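PDB 3MJQ: uncharacterized protein, which is of unknown function but contributes a PAS domain to a longer protein that may act as a regulator of sporulation. Local coordinates for residues A50-M53 with A54-E57. The protein carries 1 engineered substitution. Residues are numbered along the deposited sequence; the frame is centred on the assembly and turned at random.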
loop_
_atom_site.group_PDB
_atom_site.type_symbol
_atom_site.label_atom_id
_atom_site.label_comp_id
_atom_site.label_asym_id
_atom_site.label_seq_id
_atom_site.Cartn_x
_atom_site.Cartn_y
_atom_site.Cartn_z
ATOM N N ALA A 50 -7.268 12.036 19.617
ATOM C CA ALA A 50 -7.629 13.330 20.203
ATOM C C ALA A 50 -7.793 13.376 21.734
ATOM O O ALA A 50 -7.295 14.290 22.401
ATOM C CB ALA A 50 -8.889 13.852 19.531
ATOM N N GLY A 51 -8.475 12.399 22.308
ATOM C CA GLY A 51 -8.655 12.447 23.745
ATOM C C GLY A 51 -7.746 11.518 24.509
ATOM O O GLY A 51 -7.743 11.522 25.736
ATOM N N LYS A 52 -6.965 10.724 23.790
ATOM C CA LYS A 52 -6.075 9.776 24.443
ATOM C C LYS A 52 -4.678 9.776 23.828
ATOM O O LYS A 52 -4.276 8.790 23.216
ATOM C CB LYS A 52 -6.686 8.370 24.362
ATOM C CG LYS A 52 -8.106 8.287 24.917
ATOM C CD LYS A 52 -8.680 6.876 24.840
ATOM C CE LYS A 52 -10.065 6.784 25.489
ATOM N NZ LYS A 52 -10.049 7.075 26.954
HETATM N N MSE A 53 -3.938 10.872 24.011
HETATM C CA MSE A 53 -2.584 11.021 23.455
HETATM C C MSE A 53 -1.584 10.002 23.950
HETATM O O MSE A 53 -0.698 9.586 23.204
HETATM C CB MSE A 53 -2.013 12.406 23.759
HETATM C CG MSE A 53 -2.813 13.560 23.198
HETATM SE SE MSE A 53 -3.137 13.391 21.306
HETATM C CE MSE A 53 -4.867 14.130 21.310
ATOM N N ALA A 54 -1.720 9.627 25.220
ATOM C CA ALA A 54 -0.828 8.663 25.856
ATOM C C ALA A 54 -0.995 7.262 25.291
ATOM O O ALA A 54 -0.015 6.612 24.953
ATOM C CB ALA A 54 -1.063 8.650 27.357
ATOM N N GLU A 55 -2.229 6.786 25.198
ATOM C CA GLU A 55 -2.446 5.459 24.651
ATOM C C GLU A 55 -2.151 5.497 23.157
ATOM O O GLU A 55 -1.735 4.507 22.561
ATOM C CB GLU A 55 -3.884 4.996 24.903
ATOM C CG GLU A 55 -4.214 4.735 26.379
ATOM C CD GLU A 55 -4.967 5.881 27.035
ATOM O OE1 GLU A 55 -4.512 7.043 26.925
ATOM O OE2 GLU A 55 -6.016 5.613 27.666
ATOM N N GLY A 56 -2.359 6.658 22.556
ATOM C CA GLY A 56 -2.093 6.796 21.148
ATOM C C GLY A 56 -0.603 6.877 20.922
ATOM O O GLY A 56 -0.099 6.417 19.901
ATOM N N GLU A 57 0.119 7.459 21.871
ATOM C CA GLU A 57 1.566 7.576 21.719
ATOM C C GLU A 57 2.276 6.226 21.893
ATOM O O GLU A 57 3.398 6.033 21.415
ATOM C CB GLU A 57 2.122 8.596 22.712
ATOM C CG GLU A 57 3.571 8.918 22.450
ATOM C CD GLU A 57 4.080 10.045 23.306
ATOM O OE1 GLU A 57 3.998 9.925 24.551
ATOM O OE2 GLU A 57 4.566 11.048 22.730
#
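Lys52 and Glu55 meet at the start of helix 53-65 of this PAS domain, with Lys52 in the N-cap position, and their side chains slant across one another. Glu55 leaves the helix with CG anti to its own carbonyl carbon (chi1 -68°) and then bends at chi2, which swings the carboxylate back over the base of the lysine, where Glu55 OE1 comes to 3.6 Å from Lys52 CB. The other oxygen, Glu55 OE2, lies 4.1 Å from Lys52 CD, so the line between the two carboxylate oxygens runs alongside the CB-to-CD part of the lysine chain. Lys52 is extended through chi3 and turns at chi4; its NZ stops 4.3 Å from Glu55 OE2, beyond salt-bridge range, and any attraction between the opposite charges is probably modest on this exposed surface.

Selenomethionine Met53 and Glu57 both reach Leu45 of helix 44-48, which places this turn beside the preceding helix. The backbone evidence for the first turn is a pair of successive i to i+4 bonds. Lys52, the N-cap residue, gives its carbonyl to the first of these bonds: Gly56 N donates to Lys52 O at 2.9 Å with an N-H...O angle of 143°. One residue further along, the same pattern repeats in a more bent form, with an angle of 130° at the hydrogen, as Glu57 N donates to Met53 O.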